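Long-range contacts in hypothetical protein (Pseudomonas putida, PDB 2HLJ), which probably acts on acyl-CoA thioesters, perhaps betainyl-CoA, as a hot-dog-fold thioesterase or acyltransferase: residues Met2-Thr7 / Trp77-Ile82; Leu72-Trp77 / Leu96-Phe101. All coordinates share one frame; numbering follows the deposited sequence.

Both contacts belong to one antiparallel sheet, and they illustrate how a single strand can serve two neighbours. Strand 75-85 lies between strand 6-11, which it meets in interaction 1, and strand 89-98, which it meets in interaction 2 as the first arm of a beta hairpin. The centres of the two contacts are about 14 Å apart, and Trp77 belongs to both. Along the chain the segments alternate: 2-7, 72-77, 77-82, 96-101. The first pairing thus ties the N-terminal strand, at the margin of the sheet within this chain, to a strand some seventy residues later, with helix 25-43 lying between them in sequence and packing on the sheet as expected of a hot-dog domain.

Interaction 1 of 2, residues Met2-Thr7 / Trp77-Ile82; sequences MPALIT and WVQTQI
Thr7 OG1 sits between its backbone N and carbonyl carbon (chi1 41°), while Thr80 OG1 lies anti to its carbonyl carbon (chi1 -55°), and the two hydroxyls meet 2.7 Å apart, OG1 to OG1. Either could donate. The side chains cross at about a right angle, and Thr7 CG2 also touches Thr80 OG1. His94 gives Thr80 OG1 a second partner through its ND1. The contact joins strand 6-11, outermost in the hot-dog sheet of this chain, to strand 75-85, and helix 25-43 touches Thr7 and Val78. Backbone bonds from Thr80 N to Leu5 O (3.2 Å) and from Thr7 N to Val78 O (3.1 Å) flank the antiparallel non-hydrogen-bonded pair Ile6-Gln79.

On the face that carries Ile6 and Gln79, the methyl CD1 of Ile6 lies over the five-membered ring of Trp77, 4.0 Å from its centroid, a CH-pi contact. Trp77 NE1 donates in the ring plane to Gln79 OE1 at 3.0 Å and nearly straight (172°). Ala4 CB touches the other branch of that amide, 3.6 Å from Gln79 NE2. The buried hydroxyls thus satisfy each other within the sheet, while the amide probably limits rotation of the indole that Ile6 covers.

Interaction 2 of 2, residues Leu72-Trp77 / Leu96-Phe101; sequences LGTEVW and LHRAGF
The indole of Trp77 is covered on one face by His97 CB, which stands 3.3 Å above the ring plane, offset toward the rim, and comes within 3.4 Å of Trp77 CE2. His97 CG, anti to its carbonyl carbon (chi1 -55°), approaches Trp77 NE1. The imidazole and indole planes are 9° apart, but slid so far that the rings barely overlap. The CH-pi contact of CB therefore does more of the covering than any stack. His97 NE2 is bonded to Ser95 OG, which helps fix the imidazole.

In the backbone, Trp77 and His97 form an antiparallel hydrogen-bonded pair: Trp77 N donates to His97 O at 3.0 Å, and His97 N to Trp77 O at 2.9 Å. The far end of the indole reaches the type II turn from Arg98 to Phe101, with Trp77 CZ3 3.4 Å from Ala99 N. A water joins Ala99 N to Glu75 O, continuing the pairing beyond the direct bonds. An alanine at Trp77 would probably uncover His97 CB and the backbone at Ala99, leaving Gln79 OE1 without its indole donor. Val76 CG2 and Leu96 CD1 pack 3.8 Å apart, and Leu96 also touches helix 25-43; the indole probably shields the paired backbone near the turn, while this buried aliphatic pair excludes water.

Interaction 1 of 2, residues Met2-Thr7 / Trp77-Ile82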
loop_
_atom_site.group_PDB
_atom_site.type_symbol
_atom_site.label_atom_id
_atom_site.label_comp_id
_atom_site.label_asym_id
_atom_site.label_seq_id
_atom_site.Cartn_x
_atom_site.Cartn_y
_atom_site.Cartn_z
HETATM N N MSE A 2 -9.224 28.856 -4.215
HETATM C CA MSE A 2 -8.889 27.963 -5.309
HETATM C C MSE A 2 -9.068 26.494 -4.956
HETATM O O MSE A 2 -8.834 26.105 -3.823
HETATM C CB MSE A 2 -7.510 28.274 -5.876
HETATM C CG MSE A 2 -7.485 29.598 -6.692
HETATM SE SE MSE A 2 -8.914 29.727 -8.076
HETATM C CE MSE A 2 -10.398 30.615 -7.014
ATOM N N PRO A 3 -9.565 25.694 -5.920
ATOM C CA PRO A 3 -9.854 24.287 -5.685
ATOM C C PRO A 3 -8.605 23.497 -5.330
ATOM O O PRO A 3 -7.513 23.919 -5.663
ATOM C CB PRO A 3 -10.399 23.822 -7.049
ATOM C CG PRO A 3 -10.946 25.089 -7.671
ATOM C CD PRO A 3 -9.931 26.092 -7.296
ATOM N N ALA A 4 -8.784 22.342 -4.691
ATOM C CA ALA A 4 -7.706 21.414 -4.422
ATOM C C ALA A 4 -6.993 20.922 -5.686
ATOM O O ALA A 4 -7.573 20.862 -6.765
ATOM C CB ALA A 4 -8.257 20.232 -3.710
ATOM N N LEU A 5 -5.736 20.517 -5.524
ATOM C CA LEU A 5 -4.997 19.898 -6.600
ATOM C C LEU A 5 -5.501 18.469 -6.863
ATOM O O LEU A 5 -5.402 17.620 -5.989
ATOM C CB LEU A 5 -3.496 19.874 -6.262
ATOM C CG LEU A 5 -2.578 19.257 -7.333
ATOM C CD1 LEU A 5 -2.575 20.062 -8.654
ATOM C CD2 LEU A 5 -1.174 19.121 -6.813
ATOM N N ILE A 6 -6.020 18.228 -8.070
ATOM C CA ILE A 6 -6.358 16.886 -8.557
ATOM C C ILE A 6 -5.244 16.400 -9.501
ATOM O O ILE A 6 -4.901 17.060 -10.459
ATOM C CB ILE A 6 -7.734 16.867 -9.262
ATOM C CG1 ILE A 6 -8.819 17.242 -8.264
ATOM C CG2 ILE A 6 -8.040 15.495 -9.856
ATOM C CD1 ILE A 6 -10.170 17.430 -8.853
ATOM N N THR A 7 -4.668 15.241 -9.204
ATOM C CA THR A 7 -3.507 14.744 -9.928
ATOM C C THR A 7 -3.835 13.595 -10.870
ATOM O O THR A 7 -3.080 13.307 -11.830
ATOM C CB THR A 7 -2.445 14.310 -8.939
ATOM O OG1 THR A 7 -3.059 13.628 -7.864
ATOM C CG2 THR A 7 -1.773 15.511 -8.381
ATOM N N TRP A 77 -11.151 10.229 -8.271
ATOM C CA TRP A 77 -10.011 11.100 -8.482
ATOM C C TRP A 77 -9.154 11.182 -7.237
ATOM O O TRP A 77 -9.622 10.934 -6.114
ATOM C CB TRP A 77 -10.441 12.528 -8.920
ATOM C CG TRP A 77 -11.104 13.379 -7.913
ATOM C CD1 TRP A 77 -10.492 14.179 -6.972
ATOM C CD2 TRP A 77 -12.509 13.586 -7.755
ATOM N NE1 TRP A 77 -11.443 14.845 -6.241
ATOM C CE2 TRP A 77 -12.685 14.486 -6.691
ATOM C CE3 TRP A 77 -13.647 13.074 -8.397
ATOM C CZ2 TRP A 77 -13.949 14.885 -6.246
ATOM C CZ3 TRP A 77 -14.891 13.487 -7.962
ATOM C CH2 TRP A 77 -15.029 14.364 -6.885
ATOM N N VAL A 78 -7.895 11.572 -7.454
ATOM C CA VAL A 78 -6.943 11.749 -6.366
ATOM C C VAL A 78 -6.673 13.201 -6.110
ATOM O O VAL A 78 -6.424 13.951 -7.045
ATOM C CB VAL A 78 -5.591 11.049 -6.700
ATOM C CG1 VAL A 78 -4.670 11.066 -5.509
ATOM C CG2 VAL A 78 -5.837 9.644 -7.170
ATOM N N GLN A 79 -6.693 13.593 -4.828
ATOM C CA GLN A 79 -6.185 14.891 -4.404
ATOM C C GLN A 79 -4.831 14.697 -3.734
ATOM O O GLN A 79 -4.602 13.713 -3.058
ATOM C CB GLN A 79 -7.182 15.591 -3.448
ATOM C CG GLN A 79 -8.369 16.120 -4.255
ATOM C CD GLN A 79 -9.511 16.665 -3.454
ATOM O OE1 GLN A 79 -10.615 16.685 -3.959
ATOM N NE2 GLN A 79 -9.275 17.094 -2.209
ATOM N N THR A 80 -3.923 15.625 -3.952
ATOM C CA THR A 80 -2.541 15.425 -3.526
ATOM C C THR A 80 -2.050 16.699 -2.846
ATOM O O THR A 80 -2.249 17.796 -3.366
ATOM C CB THR A 80 -1.635 15.067 -4.681
ATOM O OG1 THR A 80 -2.130 13.902 -5.392
ATOM C CG2 THR A 80 -0.223 14.826 -4.182
ATOM N N GLN A 81 -1.469 16.542 -1.668
ATOM C CA GLN A 81 -0.760 17.636 -0.972
ATOM C C GLN A 81 0.695 17.263 -0.705
ATOM O O GLN A 81 1.033 16.093 -0.403
ATOM C CB GLN A 81 -1.403 17.945 0.351
ATOM C CG GLN A 81 -2.850 18.293 0.272
ATOM C CD GLN A 81 -3.376 18.871 1.592
ATOM O OE1 GLN A 81 -2.775 19.766 2.161
ATOM N NE2 GLN A 81 -4.518 18.363 2.051
ATOM N N ILE A 82 1.553 18.270 -0.808
ATOM C CA ILE A 82 2.951 18.138 -0.489
ATOM C C ILE A 82 3.072 18.575 0.967
ATOM O O ILE A 82 2.771 19.709 1.303
ATOM C CB ILE A 82 3.830 18.983 -1.463
ATOM C CG1 ILE A 82 3.722 18.387 -2.875
ATOM C CG2 ILE A 82 5.294 19.015 -1.008
ATOM C CD1 ILE A 82 4.244 19.285 -3.952
HETATM O O HOH W 1 -5.132 18.951 -2.675
#

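Interaction 2 of 2, residues Leu72-Trp77 / Leu96-Phe101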
loop_
_atom_site.group_PDB
_atom_site.type_symbol
_atom_site.label_atom_id
_atom_site.label_comp_id
_atom_site.label_asym_id
_atom_site.label_seq_id
_atom_site.Cartn_x
_atom_site.Cartn_y
_atom_site.Cartn_z
ATOM N N LEU A 72 -17.049 -1.407 -8.658
ATOM C CA LEU A 72 -16.916 -1.389 -10.128
ATOM C C LEU A 72 -17.577 -0.183 -10.805
ATOM O O LEU A 72 -18.733 0.123 -10.543
ATOM C CB LEU A 72 -17.536 -2.646 -10.709
ATOM C CG LEU A 72 -17.392 -2.859 -12.223
ATOM C CD1 LEU A 72 -15.910 -3.023 -12.591
ATOM C CD2 LEU A 72 -18.172 -4.103 -12.621
ATOM N N GLY A 73 -16.835 0.495 -11.684
ATOM C CA GLY A 73 -17.378 1.597 -12.494
ATOM C C GLY A 73 -17.408 2.942 -11.809
ATOM O O GLY A 73 -17.765 3.953 -12.410
ATOM N N THR A 74 -17.011 2.994 -10.553
ATOM C CA THR A 74 -16.957 4.244 -9.880
ATOM C C THR A 74 -15.887 5.146 -10.511
ATOM O O THR A 74 -14.741 4.699 -10.761
ATOM C CB THR A 74 -16.665 4.038 -8.396
ATOM O OG1 THR A 74 -17.655 3.163 -7.834
ATOM C CG2 THR A 74 -16.712 5.364 -7.669
ATOM N N GLU A 75 -16.272 6.401 -10.791
ATOM C CA GLU A 75 -15.335 7.425 -11.260
ATOM C C GLU A 75 -14.700 8.052 -10.040
ATOM O O GLU A 75 -15.391 8.606 -9.212
ATOM C CB GLU A 75 -16.056 8.489 -12.079
ATOM C CG GLU A 75 -16.633 7.919 -13.387
ATOM C CD GLU A 75 -17.798 8.755 -13.961
ATOM O OE1 GLU A 75 -18.893 8.790 -13.342
ATOM O OE2 GLU A 75 -17.617 9.337 -15.051
ATOM N N VAL A 76 -13.386 7.961 -9.942
ATOM C CA VAL A 76 -12.690 8.445 -8.773
ATOM C C VAL A 76 -11.586 9.391 -9.202
ATOM O O VAL A 76 -11.134 9.350 -10.344
ATOM C CB VAL A 76 -12.103 7.279 -7.899
ATOM C CG1 VAL A 76 -13.223 6.377 -7.338
ATOM C CG2 VAL A 76 -11.015 6.456 -8.651
ATOM N N TRP A 77 -11.151 10.229 -8.271
ATOM C CA TRP A 77 -10.011 11.100 -8.482
ATOM C C TRP A 77 -9.154 11.182 -7.237
ATOM O O TRP A 77 -9.622 10.934 -6.114
ATOM C CB TRP A 77 -10.441 12.528 -8.920
ATOM C CG TRP A 77 -11.104 13.379 -7.913
ATOM C CD1 TRP A 77 -10.492 14.179 -6.972
ATOM C CD2 TRP A 77 -12.509 13.586 -7.755
ATOM N NE1 TRP A 77 -11.443 14.845 -6.241
ATOM C CE2 TRP A 77 -12.685 14.486 -6.691
ATOM C CE3 TRP A 77 -13.647 13.074 -8.397
ATOM C CZ2 TRP A 77 -13.949 14.885 -6.246
ATOM C CZ3 TRP A 77 -14.891 13.487 -7.962
ATOM C CH2 TRP A 77 -15.029 14.364 -6.885
ATOM N N LEU A 96 -8.457 9.862 -1.885
ATOM C CA LEU A 96 -9.274 9.350 -2.979
ATOM C C LEU A 96 -10.693 9.812 -2.787
ATOM O O LEU A 96 -11.214 9.777 -1.683
ATOM C CB LEU A 96 -9.238 7.825 -3.061
ATOM C CG LEU A 96 -9.837 7.167 -4.325
ATOM C CD1 LEU A 96 -9.028 7.422 -5.584
ATOM C CD2 LEU A 96 -10.038 5.678 -4.098
ATOM N N HIS A 97 -11.333 10.206 -3.893
ATOM C CA HIS A 97 -12.636 10.879 -3.852
ATOM C C HIS A 97 -13.538 10.409 -4.986
ATOM O O HIS A 97 -13.055 9.912 -6.027
ATOM C CB HIS A 97 -12.450 12.407 -4.009
ATOM C CG HIS A 97 -11.504 13.009 -3.011
ATOM N ND1 HIS A 97 -11.928 13.744 -1.928
ATOM C CD2 HIS A 97 -10.155 12.981 -2.942
ATOM C CE1 HIS A 97 -10.880 14.110 -1.210
ATOM N NE2 HIS A 97 -9.788 13.651 -1.802
ATOM N N ARG A 98 -14.844 10.616 -4.782
ATOM C CA ARG A 98 -15.863 10.449 -5.826
ATOM C C ARG A 98 -16.926 11.524 -5.689
ATOM O O ARG A 98 -17.088 12.103 -4.616
ATOM C CB ARG A 98 -16.522 9.079 -5.759
ATOM C CG ARG A 98 -17.394 8.827 -4.542
ATOM C CD ARG A 98 -17.966 7.411 -4.623
ATOM N NE ARG A 98 -18.852 7.055 -3.511
ATOM C CZ ARG A 98 -20.120 7.427 -3.376
ATOM N NH1 ARG A 98 -20.716 8.217 -4.260
ATOM N NH2 ARG A 98 -20.808 7.014 -2.324
ATOM N N ALA A 99 -17.642 11.793 -6.783
ATOM C CA ALA A 99 -18.702 12.823 -6.774
ATOM C C ALA A 99 -19.855 12.416 -5.874
ATOM O O ALA A 99 -20.222 11.231 -5.799
ATOM C CB ALA A 99 -19.217 13.074 -8.201
ATOM N N GLY A 100 -20.407 13.396 -5.173
ATOM C CA GLY A 100 -21.632 13.189 -4.403
ATOM C C GLY A 100 -21.448 12.526 -3.060
ATOM O O GLY A 100 -22.431 12.124 -2.428
ATOM N N PHE A 101 -20.191 12.400 -2.624
ATOM C CA PHE A 101 -19.875 11.795 -1.334
ATOM C C PHE A 101 -18.738 12.606 -0.767
ATOM O O PHE A 101 -17.656 12.592 -1.312
ATOM C CB PHE A 101 -19.436 10.340 -1.547
ATOM C CG PHE A 101 -19.221 9.581 -0.273
ATOM C CD1 PHE A 101 -20.310 9.175 0.496
ATOM C CD2 PHE A 101 -17.932 9.280 0.167
ATOM C CE1 PHE A 101 -20.118 8.471 1.665
ATOM C CE2 PHE A 101 -17.729 8.576 1.344
ATOM C CZ PHE A 101 -18.821 8.173 2.094
HETATM O O HOH W 2 -17.044 10.603 -9.253
#